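Protein stn1 (Schizosaccharomyces pombe, PDB 3KF6) binds single-stranded telomeric DNA, interacts with Ten1, is required for telomere maintenance and is represented here by its N-terminal OB-fold part. Local coordinates at residues 18-29 / 41-52. Numbering follows the deposited sequence.
Sequences WNPMFISDVHKI and FWMGFPIRWIQI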
loop_
_atom_site.group_PDB
_atom_site.type_symbol
_atom_site.label_atom_id
_atom_site.label_comp_id
_atom_site.label_asym_id
_atom_site.label_seq_id
_atom_site.Cartn_x
_atom_site.Cartn_y
_atom_site.Cartn_z
ATOM N N TRP A 18 2.761 18.887 -5.178
ATOM C CA TRP A 18 3.256 17.668 -4.533
ATOM C C TRP A 18 2.584 16.392 -5.063
ATOM O O TRP A 18 2.800 15.293 -4.540
ATOM C CB TRP A 18 3.074 17.771 -3.008
ATOM C CG TRP A 18 1.818 17.169 -2.385
ATOM C CD1 TRP A 18 0.836 16.433 -3.003
ATOM C CD2 TRP A 18 1.465 17.199 -0.984
ATOM N NE1 TRP A 18 -0.093 16.004 -2.075
ATOM C CE2 TRP A 18 0.268 16.456 -0.834
ATOM C CE3 TRP A 18 2.047 17.777 0.155
ATOM C CZ2 TRP A 18 -0.356 16.276 0.417
ATOM C CZ3 TRP A 18 1.425 17.595 1.393
ATOM C CH2 TRP A 18 0.238 16.849 1.510
ATOM N N ASN A 19 1.769 16.554 -6.098
ATOM C CA ASN A 19 1.040 15.460 -6.739
ATOM C C ASN A 19 0.881 14.136 -5.982
ATOM O O ASN A 19 1.740 13.263 -6.054
ATOM C CB ASN A 19 1.661 15.161 -8.104
ATOM C CG ASN A 19 1.790 16.399 -8.972
ATOM O OD1 ASN A 19 0.804 17.053 -9.297
ATOM N ND2 ASN A 19 3.019 16.721 -9.357
ATOM N N PRO A 20 -0.232 13.978 -5.247
ATOM C CA PRO A 20 -0.467 12.732 -4.507
ATOM C C PRO A 20 -0.943 11.708 -5.548
ATOM O O PRO A 20 -1.954 11.917 -6.217
ATOM C CB PRO A 20 -1.551 13.130 -3.508
ATOM C CG PRO A 20 -2.348 14.155 -4.274
ATOM C CD PRO A 20 -1.288 14.975 -4.975
ATOM N N MET A 21 -0.213 10.606 -5.691
ATOM C CA MET A 21 -0.556 9.612 -6.706
ATOM C C MET A 21 -0.554 8.162 -6.243
ATOM O O MET A 21 0.060 7.817 -5.234
ATOM C CB MET A 21 0.434 9.709 -7.871
ATOM C CG MET A 21 0.456 11.038 -8.602
ATOM S SD MET A 21 1.709 11.031 -9.929
ATOM C CE MET A 21 0.983 9.865 -11.075
ATOM N N PHE A 22 -1.244 7.319 -7.007
ATOM C CA PHE A 22 -1.261 5.884 -6.760
ATOM C C PHE A 22 -0.060 5.358 -7.533
ATOM O O PHE A 22 0.272 5.876 -8.602
ATOM C CB PHE A 22 -2.541 5.243 -7.300
ATOM C CG PHE A 22 -3.732 5.446 -6.415
ATOM C CD1 PHE A 22 -4.862 6.110 -6.884
ATOM C CD2 PHE A 22 -3.727 4.969 -5.105
ATOM C CE1 PHE A 22 -5.974 6.296 -6.058
ATOM C CE2 PHE A 22 -4.836 5.149 -4.274
ATOM C CZ PHE A 22 -5.960 5.815 -4.753
ATOM N N ILE A 23 0.578 4.324 -7.004
ATOM C CA ILE A 23 1.763 3.762 -7.631
ATOM C C ILE A 23 1.543 3.267 -9.057
ATOM O O ILE A 23 2.409 3.450 -9.910
ATOM C CB ILE A 23 2.357 2.662 -6.722
ATOM C CG1 ILE A 23 2.923 3.335 -5.466
ATOM C CG2 ILE A 23 3.437 1.863 -7.456
ATOM C CD1 ILE A 23 3.326 2.373 -4.356
ATOM N N SER A 24 0.391 2.664 -9.328
ATOM C CA SER A 24 0.123 2.184 -10.679
ATOM C C SER A 24 0.174 3.351 -11.673
ATOM O O SER A 24 0.607 3.179 -12.810
ATOM C CB SER A 24 -1.242 1.501 -10.744
ATOM O OG SER A 24 -2.277 2.403 -10.413
ATOM N N ASP A 25 -0.257 4.534 -11.243
ATOM C CA ASP A 25 -0.241 5.700 -12.125
ATOM C C ASP A 25 1.169 6.260 -12.267
ATOM O O ASP A 25 1.527 6.820 -13.311
ATOM C CB ASP A 25 -1.200 6.784 -11.610
ATOM C CG ASP A 25 -2.658 6.383 -11.768
ATOM O OD1 ASP A 25 -2.994 5.804 -12.825
ATOM O OD2 ASP A 25 -3.466 6.651 -10.852
ATOM N N VAL A 26 1.975 6.114 -11.221
ATOM C CA VAL A 26 3.355 6.585 -11.280
ATOM C C VAL A 26 4.057 5.816 -12.403
ATOM O O VAL A 26 4.806 6.397 -13.193
ATOM C CB VAL A 26 4.079 6.356 -9.928
ATOM C CG1 VAL A 26 5.557 6.713 -10.047
ATOM C CG2 VAL A 26 3.437 7.213 -8.854
ATOM N N HIS A 27 3.788 4.516 -12.487
ATOM C CA HIS A 27 4.386 3.669 -13.523
ATOM C C HIS A 27 3.853 3.974 -14.919
ATOM O O HIS A 27 4.336 3.417 -15.907
ATOM C CB HIS A 27 4.152 2.188 -13.200
ATOM C CG HIS A 27 5.070 1.646 -12.149
ATOM N ND1 HIS A 27 6.392 1.339 -12.400
ATOM C CD2 HIS A 27 4.863 1.370 -10.838
ATOM C CE1 HIS A 27 6.958 0.899 -11.291
ATOM N NE2 HIS A 27 6.053 0.909 -10.327
ATOM N N LYS A 28 2.864 4.859 -15.003
ATOM C CA LYS A 28 2.282 5.221 -16.292
ATOM C C LYS A 28 2.753 6.580 -16.794
ATOM O O LYS A 28 2.395 7.003 -17.895
ATOM C CB LYS A 28 0.753 5.202 -16.206
ATOM C CG LYS A 28 0.175 3.805 -16.084
ATOM C CD LYS A 28 -1.337 3.837 -15.961
ATOM C CE LYS A 28 -1.898 2.436 -15.782
ATOM N NZ LYS A 28 -3.371 2.443 -15.560
ATOM N N ILE A 29 3.549 7.270 -15.985
ATOM C CA ILE A 29 4.069 8.573 -16.379
ATOM C C ILE A 29 5.001 8.369 -17.570
ATOM O O ILE A 29 5.815 7.447 -17.579
ATOM C CB ILE A 29 4.855 9.242 -15.231
ATOM C CG1 ILE A 29 3.916 9.540 -14.057
ATOM C CG2 ILE A 29 5.502 10.539 -15.721
ATOM C CD1 ILE A 29 4.629 10.024 -12.807
ATOM N N PHE A 41 5.406 13.218 -17.868
ATOM C CA PHE A 41 4.064 13.695 -18.167
ATOM C C PHE A 41 2.975 12.687 -17.839
ATOM O O PHE A 41 3.058 11.517 -18.206
ATOM C CB PHE A 41 3.962 14.115 -19.635
ATOM C CG PHE A 41 4.837 15.283 -19.986
ATOM C CD1 PHE A 41 6.201 15.106 -20.196
ATOM C CD2 PHE A 41 4.307 16.564 -20.071
ATOM C CE1 PHE A 41 7.026 16.193 -20.484
ATOM C CE2 PHE A 41 5.123 17.659 -20.359
ATOM C CZ PHE A 41 6.483 17.471 -20.564
ATOM N N TRP A 42 1.953 13.161 -17.133
ATOM C CA TRP A 42 0.821 12.332 -16.745
ATOM C C TRP A 42 -0.437 13.031 -17.246
ATOM O O TRP A 42 -0.765 14.128 -16.798
ATOM C CB TRP A 42 0.788 12.172 -15.218
ATOM C CG TRP A 42 -0.291 11.245 -14.719
ATOM C CD1 TRP A 42 -0.703 10.079 -15.297
ATOM C CD2 TRP A 42 -1.071 11.399 -13.526
ATOM N NE1 TRP A 42 -1.695 9.496 -14.538
ATOM C CE2 TRP A 42 -1.939 10.286 -13.446
ATOM C CE3 TRP A 42 -1.121 12.369 -12.516
ATOM C CZ2 TRP A 42 -2.847 10.115 -12.394
ATOM C CZ3 TRP A 42 -2.025 12.199 -11.469
ATOM C CH2 TRP A 42 -2.875 11.079 -11.420
ATOM N N MET A 43 -1.127 12.394 -18.187
ATOM C CA MET A 43 -2.335 12.957 -18.779
ATOM C C MET A 43 -2.021 14.304 -19.424
ATOM O O MET A 43 -2.879 15.185 -19.495
ATOM C CB MET A 43 -3.431 13.130 -17.723
ATOM C CG MET A 43 -3.926 11.827 -17.123
ATOM S SD MET A 43 -5.419 12.056 -16.130
ATOM C CE MET A 43 -4.712 12.573 -14.571
ATOM N N GLY A 44 -0.782 14.454 -19.889
ATOM C CA GLY A 44 -0.368 15.689 -20.532
ATOM C C GLY A 44 0.193 16.719 -19.570
ATOM O O GLY A 44 0.724 17.747 -19.988
ATOM N N PHE A 45 0.079 16.442 -18.277
ATOM C CA PHE A 45 0.567 17.354 -17.252
ATOM C C PHE A 45 2.007 17.040 -16.858
ATOM O O PHE A 45 2.371 15.877 -16.692
ATOM C CB PHE A 45 -0.330 17.265 -16.016
ATOM C CG PHE A 45 -1.762 17.655 -16.275
ATOM C CD1 PHE A 45 -2.800 17.010 -15.609
ATOM C CD2 PHE A 45 -2.072 18.677 -17.168
ATOM C CE1 PHE A 45 -4.128 17.378 -15.830
ATOM C CE2 PHE A 45 -3.394 19.051 -17.395
ATOM C CZ PHE A 45 -4.424 18.401 -16.724
ATOM N N PRO A 46 2.849 18.077 -16.715
ATOM C CA PRO A 46 4.248 17.868 -16.331
ATOM C C PRO A 46 4.351 17.465 -14.861
ATOM O O PRO A 46 3.814 18.142 -13.988
ATOM C CB PRO A 46 4.889 19.222 -16.618
ATOM C CG PRO A 46 3.769 20.180 -16.352
ATOM C CD PRO A 46 2.593 19.498 -17.012
ATOM N N ILE A 47 5.039 16.362 -14.593
ATOM C CA ILE A 47 5.179 15.869 -13.225
ATOM C C ILE A 47 6.629 15.617 -12.828
ATOM O O ILE A 47 7.401 15.032 -13.589
ATOM C CB ILE A 47 4.395 14.546 -13.031
ATOM C CG1 ILE A 47 2.908 14.764 -13.321
ATOM C CG2 ILE A 47 4.582 14.030 -11.609
ATOM C CD1 ILE A 47 2.225 15.718 -12.364
ATOM N N ARG A 48 6.984 16.046 -11.620
ATOM C CA ARG A 48 8.330 15.855 -11.097
ATOM C C ARG A 48 8.272 15.413 -9.636
ATOM O O ARG A 48 8.840 14.382 -9.268
ATOM C CB ARG A 48 9.138 17.155 -11.219
ATOM C CG ARG A 48 10.566 17.071 -10.675
ATOM C CD ARG A 48 11.358 18.331 -11.025
ATOM N NE ARG A 48 12.647 18.414 -10.336
ATOM C CZ ARG A 48 13.669 17.582 -10.529
ATOM N NH1 ARG A 48 13.568 16.585 -11.397
ATOM N NH2 ARG A 48 14.797 17.751 -9.850
ATOM N N TRP A 49 7.577 16.189 -8.809
ATOM C CA TRP A 49 7.459 15.874 -7.387
ATOM C C TRP A 49 6.161 15.126 -7.103
ATOM O O TRP A 49 5.074 15.583 -7.465
ATOM C CB TRP A 49 7.539 17.154 -6.561
ATOM C CG TRP A 49 8.865 17.842 -6.723
ATOM C CD1 TRP A 49 9.137 18.935 -7.500
ATOM C CD2 TRP A 49 10.113 17.440 -6.146
ATOM N NE1 TRP A 49 10.483 19.237 -7.442
ATOM C CE2 TRP A 49 11.102 18.333 -6.618
ATOM C CE3 TRP A 49 10.491 16.406 -5.278
ATOM C CZ2 TRP A 49 12.446 18.223 -6.247
ATOM C CZ3 TRP A 49 11.830 16.297 -4.911
ATOM C CH2 TRP A 49 12.790 17.203 -5.397
ATOM N N ILE A 50 6.294 13.981 -6.437
ATOM C CA ILE A 50 5.160 13.107 -6.138
ATOM C C ILE A 50 5.136 12.614 -4.693
ATOM O O ILE A 50 6.171 12.549 -4.026
ATOM C CB ILE A 50 5.207 11.866 -7.062
ATOM C CG1 ILE A 50 5.174 12.312 -8.524
ATOM C CG2 ILE A 50 4.049 10.927 -6.761
ATOM C CD1 ILE A 50 5.406 11.190 -9.499
ATOM N N GLN A 51 3.943 12.257 -4.222
ATOM C CA GLN A 51 3.778 11.722 -2.875
ATOM C C GLN A 51 3.030 10.395 -3.001
ATOM O O GLN A 51 2.036 10.304 -3.726
ATOM C CB GLN A 51 2.953 12.675 -2.009
ATOM C CG GLN A 51 2.843 12.243 -0.547
ATOM C CD GLN A 51 1.692 12.923 0.175
ATOM O OE1 GLN A 51 0.525 12.663 -0.116
ATOM N NE2 GLN A 51 2.017 13.803 1.117
ATOM N N ILE A 52 3.516 9.370 -2.311
ATOM C CA ILE A 52 2.858 8.070 -2.330
ATOM C C ILE A 52 2.669 7.587 -0.897
ATOM O O ILE A 52 3.370 8.031 0.020
ATOM C CB ILE A 52 3.658 7.012 -3.156
ATOM C CG1 ILE A 52 5.058 6.789 -2.573
ATOM C CG2 ILE A 52 3.777 7.469 -4.602
ATOM C CD1 ILE A 52 5.120 5.702 -1.539
HETATM O O HOH W 1 -3.196 7.165 -15.145
HETATM O O HOH W 2 1.677 9.104 -19.613
#
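Met21 reaches across to Trp42 and joins the N-terminal lead-in of the Stn1 OB fold to the hairpin 40-47, just ahead of the long strand 49-62. Along Met21, CB lies 4.0 Å from Ile50 CG2, and CG sits between that methyl and Trp42 CZ3. SD rests 3.7 Å from Ile50 CD1. There the chain bends (chi3 69°) and swings CE over the centre of the Trp42 six-membered ring, a CH-pi contact 3.5 Å from the centroid; SD stands oblique to the ring, a Met-aromatic contact. Met43 CE covers the opposite face, so the indole is clamped between two methionine methyls, while a water in the ring plane links Trp42 NE1 to Asp25 OD1. Asp25 OD2 turns to Lys143 of helix 130-153 in a salt bridge. With an alanine at Trp42, the gap between the two methionine methyls is likely to leave both free to shift, and the water on Asp25 would lose its indole N-H donor. Beside the Met21 sulfur, Ile29 CD1 and Ile50 CD1 meet tip to tip, 3.6 Å apart. The backbones join at a single bridge, Pro20 with Gln51: Gln51 N donates to Asn19 O and Met21 N to Gln51 O, both at 3.0 Å. Gln51 lays NE2 over one face of Trp18, near its rim, and OE1 accepts from Arg139. Asn19 OD1 is hydrogen-bonded to Tyr142 OH, and Asn19 ND2 touches Ile47 CD1 and donates to Trp49 O at 3.0 Å, tilted 18° from the carbonyl plane.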